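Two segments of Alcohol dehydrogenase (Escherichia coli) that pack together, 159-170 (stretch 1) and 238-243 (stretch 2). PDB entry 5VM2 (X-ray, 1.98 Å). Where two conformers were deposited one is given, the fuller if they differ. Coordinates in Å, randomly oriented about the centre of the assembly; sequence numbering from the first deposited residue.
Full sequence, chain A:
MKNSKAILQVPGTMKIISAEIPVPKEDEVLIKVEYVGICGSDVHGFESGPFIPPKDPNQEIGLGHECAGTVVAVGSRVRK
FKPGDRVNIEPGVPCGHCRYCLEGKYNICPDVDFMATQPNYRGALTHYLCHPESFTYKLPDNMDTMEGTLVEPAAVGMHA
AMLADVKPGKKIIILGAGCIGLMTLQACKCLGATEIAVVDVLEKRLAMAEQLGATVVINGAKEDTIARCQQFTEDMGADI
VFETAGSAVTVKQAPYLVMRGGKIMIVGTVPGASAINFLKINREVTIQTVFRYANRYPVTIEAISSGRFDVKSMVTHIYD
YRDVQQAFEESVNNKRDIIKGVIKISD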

ATOM      1  N   HIS A 159      -8.657   3.565  -1.373  1.00 24.53           N
ATOM      2  CA  HIS A 159      -9.458   3.667  -0.159  1.00 24.09           C
ATOM      3  C   HIS A 159      -9.407   5.079   0.416  1.00 24.06           C
ATOM      4  O   HIS A 159     -10.425   5.611   0.873  1.00 23.65           O
ATOM      5  CB  HIS A 159      -8.953   2.629   0.851  1.00 26.04           C
ATOM      6  CG  HIS A 159      -9.740   2.566   2.122  1.00 25.16           C
ATOM      7  ND1 HIS A 159     -11.035   2.097   2.176  1.00 28.00           N
ATOM      8  CD2 HIS A 159      -9.400   2.885   3.394  1.00 27.14           C
ATOM      9  CE1 HIS A 159     -11.467   2.152   3.424  1.00 28.30           C
ATOM     10  NE2 HIS A 159     -10.493   2.626   4.183  1.00 26.03           N
ATOM     11  N   ALA A 160      -8.231   5.711   0.382  1.00 24.92           N
ATOM     12  CA  ALA A 160      -8.112   7.084   0.867  1.00 26.43           C
ATOM     13  C   ALA A 160      -8.990   8.030   0.055  1.00 27.43           C
ATOM     14  O   ALA A 160      -9.769   8.814   0.616  1.00 28.37           O
ATOM     15  CB  ALA A 160      -6.648   7.529   0.818  1.00 25.95           C
ATOM     16  N   ALA A 161      -8.888   7.961  -1.275  1.00 23.76           N
ATOM     17  CA  ALA A 161      -9.676   8.853  -2.122  1.00 25.02           C
ATOM     18  C   ALA A 161     -11.170   8.613  -1.943  1.00 28.51           C
ATOM     19  O   ALA A 161     -11.962   9.564  -1.930  1.00 29.57           O
ATOM     20  CB  ALA A 161      -9.281   8.676  -3.591  1.00 22.71           C
ATOM     21  N   MET A 162     -11.574   7.348  -1.812  1.00 30.04           N
ATOM     22  CA  MET A 162     -12.989   7.035  -1.632  1.00 31.88           C
ATOM     23  C   MET A 162     -13.482   7.523  -0.277  1.00 30.57           C
ATOM     24  O   MET A 162     -14.560   8.118  -0.176  1.00 28.88           O
ATOM     25  CB  MET A 162     -13.220   5.531  -1.775  1.00 34.58           C
ATOM     26  CG  MET A 162     -12.981   4.991  -3.170  1.00 37.66           C
ATOM     27  SD  MET A 162     -14.487   5.048  -4.136  1.00 44.10           S
ATOM     28  CE  MET A 162     -14.122   3.825  -5.389  1.00 44.74           C
ATOM     29  N   LEU A 163     -12.698   7.271   0.777  1.00 30.11           N
ATOM     30  CA  LEU A 163     -13.040   7.776   2.105  1.00 30.20           C
ATOM     31  C   LEU A 163     -13.171   9.290   2.095  1.00 27.78           C
ATOM     32  O   LEU A 163     -14.046   9.850   2.761  1.00 30.00           O
ATOM     33  CB  LEU A 163     -11.977   7.352   3.120  1.00 32.42           C
ATOM     34  CG  LEU A 163     -12.220   6.095   3.950  1.00 35.76           C
ATOM     35  CD1 LEU A 163     -11.310   6.095   5.162  1.00 37.78           C
ATOM     36  CD2 LEU A 163     -13.676   6.008   4.368  1.00 36.33           C
ATOM     37  N   ALA A 164     -12.312   9.966   1.337  1.00 27.02           N
ATOM     38  CA  ALA A 164     -12.308  11.420   1.288  1.00 29.95           C
ATOM     39  C   ALA A 164     -13.428  11.989   0.427  1.00 30.15           C
ATOM     40  O   ALA A 164     -13.620  13.209   0.433  1.00 31.85           O
ATOM     41  CB  ALA A 164     -10.958  11.924   0.771  1.00 27.03           C
ATOM     42  N   ASP A 165     -14.168  11.142  -0.291  1.00 31.07           N
ATOM     43  CA  ASP A 165     -15.220  11.584  -1.210  1.00 32.97           C
ATOM     44  C   ASP A 165     -14.658  12.532  -2.273  1.00 32.16           C
ATOM     45  O   ASP A 165     -15.207  13.603  -2.540  1.00 32.50           O
ATOM     46  CB  ASP A 165     -16.379  12.233  -0.446  1.00 36.54           C
ATOM     47  CG  ASP A 165     -17.633  12.363  -1.285  1.00 39.57           C
ATOM     48  OD1 ASP A 165     -17.799  11.568  -2.230  1.00 40.64           O
ATOM     49  OD2 ASP A 165     -18.453  13.261  -0.993  1.00 40.95           O
ATOM     50  N   VAL A 166     -13.536  12.129  -2.876  1.00 30.98           N
ATOM     51  CA  VAL A 166     -12.973  12.891  -3.982  1.00 28.36           C
ATOM     52  C   VAL A 166     -13.990  12.964  -5.113  1.00 30.51           C
ATOM     53  O   VAL A 166     -14.647  11.971  -5.455  1.00 31.64           O
ATOM     54  CB  VAL A 166     -11.651  12.261  -4.451  1.00 26.19           C
ATOM     55  CG1 VAL A 166     -11.174  12.917  -5.752  1.00 26.96           C
ATOM     56  CG2 VAL A 166     -10.595  12.389  -3.367  1.00 24.72           C
ATOM     57  N   LYS A 167     -14.123  14.150  -5.695  1.00 28.80           N
ATOM     58  CA  LYS A 167     -15.110  14.407  -6.731  0.56 31.30           C
ATOM     59  C   LYS A 167     -14.585  15.529  -7.614  1.00 31.48           C
ATOM     60  O   LYS A 167     -13.702  16.286  -7.198  1.00 30.74           O
ATOM     61  CB  LYS A 167     -16.468  14.798  -6.126  0.56 33.42           C
ATOM     62  CG  LYS A 167     -17.283  13.637  -5.570  0.56 34.57           C
ATOM     63  CD  LYS A 167     -18.154  12.999  -6.640  0.56 36.41           C
ATOM     64  CE  LYS A 167     -18.797  11.712  -6.143  0.56 38.34           C
ATOM     65  NZ  LYS A 167     -17.830  10.583  -6.110  0.56 38.43           N
ATOM     66  N   PRO A 168     -15.102  15.654  -8.838  1.00 29.72           N
ATOM     67  CA  PRO A 168     -14.793  16.853  -9.628  1.00 31.37           C
ATOM     68  C   PRO A 168     -15.182  18.090  -8.832  1.00 32.38           C
ATOM     69  O   PRO A 168     -16.148  18.076  -8.066  1.00 29.33           O
ATOM     70  CB  PRO A 168     -15.659  16.694 -10.884  1.00 33.11           C
ATOM     71  CG  PRO A 168     -15.987  15.246 -10.961  1.00 33.76           C
ATOM     72  CD  PRO A 168     -15.987  14.720  -9.561  1.00 31.46           C
ATOM     73  N   GLY A 169     -14.396  19.154  -8.984  1.00 30.79           N
ATOM     74  CA  GLY A 169     -14.638  20.388  -8.274  1.00 32.60           C
ATOM     75  C   GLY A 169     -13.987  20.480  -6.911  1.00 35.54           C
ATOM     76  O   GLY A 169     -14.118  21.520  -6.247  1.00 38.85           O
ATOM     77  N   LYS A 170     -13.303  19.432  -6.464  1.00 32.58           N
ATOM     78  CA  LYS A 170     -12.566  19.455  -5.208  1.00 32.20           C
ATOM     79  C   LYS A 170     -11.082  19.610  -5.514  1.00 32.45           C
ATOM     80  O   LYS A 170     -10.499  18.781  -6.223  1.00 33.37           O
ATOM     81  CB  LYS A 170     -12.831  18.191  -4.394  1.00 31.47           C
ATOM     82  CG  LYS A 170     -14.285  18.091  -3.960  1.00 35.34           C
ATOM     83  CD  LYS A 170     -14.525  16.998  -2.941  1.00 34.81           C
ATOM     84  CE  LYS A 170     -15.909  17.166  -2.311  1.00 33.95           C
ATOM     85  NZ  LYS A 170     -16.328  15.976  -1.520  1.00 31.80           N
ATOM     86  N   ALA A 238      -7.148  23.941   0.178  1.00 31.56           N
ATOM     87  CA  ALA A 238      -7.636  22.822  -0.613  1.00 29.22           C
ATOM     88  C   ALA A 238      -8.844  22.162   0.046  1.00 27.54           C
ATOM     89  O   ALA A 238      -8.974  22.143   1.272  1.00 32.18           O
ATOM     90  CB  ALA A 238      -6.526  21.788  -0.818  1.00 27.81           C
ATOM     91  N   ASP A 239      -9.734  21.616  -0.790  1.00 25.44           N
ATOM     92  CA  ASP A 239     -10.860  20.836  -0.277  1.00 26.64           C
ATOM     93  C   ASP A 239     -10.378  19.632   0.528  1.00 25.97           C
ATOM     94  O   ASP A 239     -10.948  19.303   1.576  1.00 25.84           O
ATOM     95  CB  ASP A 239     -11.744  20.360  -1.429  1.00 28.32           C
ATOM     96  CG  ASP A 239     -12.436  21.500  -2.141  1.00 31.71           C
ATOM     97  OD1 ASP A 239     -11.789  22.155  -2.984  1.00 30.80           O
ATOM     98  OD2 ASP A 239     -13.626  21.733  -1.850  1.00 32.68           O
ATOM     99  N   ILE A 240      -9.350  18.948   0.039  1.00 26.33           N
ATOM    100  CA  ILE A 240      -8.834  17.741   0.675  1.00 28.16           C
ATOM    101  C   ILE A 240      -7.319  17.816   0.652  1.00 27.07           C
ATOM    102  O   ILE A 240      -6.732  18.113  -0.391  1.00 30.53           O
ATOM    103  CB  ILE A 240      -9.307  16.459  -0.041  1.00 28.91           C
ATOM    104  CG1 ILE A 240     -10.837  16.398  -0.136  1.00 31.19           C
ATOM    105  CG2 ILE A 240      -8.764  15.240   0.667  1.00 27.85           C
ATOM    106  CD1 ILE A 240     -11.341  15.505  -1.266  1.00 32.75           C
ATOM    107  N   VAL A 241      -6.688  17.560   1.793  1.00 28.39           N
ATOM    108  CA  VAL A 241      -5.241  17.413   1.867  1.00 28.35           C
ATOM    109  C   VAL A 241      -4.955  15.985   2.297  1.00 29.31           C
ATOM    110  O   VAL A 241      -5.434  15.542   3.352  1.00 28.00           O
ATOM    111  CB  VAL A 241      -4.598  18.410   2.840  1.00 26.17           C
ATOM    112  CG1 VAL A 241      -3.079  18.243   2.823  1.00 23.73           C
ATOM    113  CG2 VAL A 241      -4.985  19.838   2.488  1.00 27.16           C
ATOM    114  N   PHE A 242      -4.197  15.268   1.482  1.00 28.64           N
ATOM    115  CA  PHE A 242      -3.734  13.933   1.819  1.00 28.54           C
ATOM    116  C   PHE A 242      -2.312  14.027   2.350  1.00 30.25           C
ATOM    117  O   PHE A 242      -1.442  14.624   1.706  1.00 30.43           O
ATOM    118  CB  PHE A 242      -3.768  13.008   0.602  1.00 25.89           C
ATOM    119  CG  PHE A 242      -5.143  12.715   0.097  1.00 27.28           C
ATOM    120  CD1 PHE A 242      -5.726  13.526  -0.871  1.00 28.66           C
ATOM    121  CD2 PHE A 242      -5.856  11.635   0.584  1.00 26.90           C
ATOM    122  CE1 PHE A 242      -7.003  13.255  -1.350  1.00 28.24           C
ATOM    123  CE2 PHE A 242      -7.133  11.361   0.117  1.00 30.20           C
ATOM    124  CZ  PHE A 242      -7.706  12.174  -0.853  1.00 28.88           C
ATOM    125  N   GLU A 243      -2.081  13.448   3.523  1.00 31.87           N
ATOM    126  CA  GLU A 243      -0.740  13.277   4.062  1.00 33.36           C
ATOM    127  C   GLU A 243      -0.336  11.822   3.854  1.00 34.82           C
ATOM    128  O   GLU A 243      -0.977  10.913   4.389  1.00 32.84           O
ATOM    129  CB  GLU A 243      -0.691  13.661   5.540  1.00 38.87           C
ATOM    130  CG  GLU A 243       0.703  13.965   6.052  1.00 47.91           C
ATOM    131  CD  GLU A 243       1.538  12.716   6.234  1.00 56.23           C
ATOM    132  OE1 GLU A 243       2.748  12.764   5.938  1.00 60.47           O
ATOM    133  OE2 GLU A 243       0.982  11.685   6.669  1.00 58.95           O
TER

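Apolar packing joins the two stretches; no hydrogen bond or salt bridge crosses between them, and the contact buries 327 Å² summed over both sides. On the strand, Ile240 and Phe242 both direct CA-to-CB toward stretch 1, while Val241 between them lies out of reach, the alternation expected of an extended chain. The Phe242 ring (chi1 m, chi2 90°) reaches the last turns of the helix and the loop after it. Ala164 CB comes within 3.6 Å of Phe242 CZ, Ala160 CB lies 3.9 Å from Phe242 CE2, and Val166 CG2 meets the ring edge 3.8 Å from Phe242 CZ. Ala160 and Ala164, one helical turn apart, both point toward the strand, and their short side chains let the ring approach the helix backbone: Ala160 O is 3.7 Å from Phe242 CE2, also at the edge, and Ala161 CA is 4.1 Å from Phe242 CZ.

Ile240 fills the neighbouring space with both arms of its side chain. Its CG2 packs 4.0 Å from Ala164 CB, and its CD1 sits 3.8 Å from Val166 CG2 and 3.9 Å from Lys170 CD, so the lysine contributes its aliphatic chain here.

Asp239 and Lys170 touch by van der Waals contact alone: Lys170 CB is 3.8 Å from Asp239 CB, and Lys170 CA 3.6 Å from Asp239 OD1, itself hydrogen-bonded just outside the stretches. The lysine side chain, t at chi2 to chi4, runs past Ile240 before its end leads away from stretch 2, placing Lys170 NZ 2.8 Å from Asp165 O in a hydrogen bond and 3.5 Å from Asp165 OD2 in a salt bridge.

Two backbone turns carry stretch 1 from the helix to Lys170. Asp165, at positive phi, closes the helix in a Schellman motif, with Val166 N hydrogen-bonded to Ala161 O at 3.2 Å. In the type II turn Lys167–Lys170, glycine suits Gly169 (phi 88°), since a CB would jam against Pro168 O.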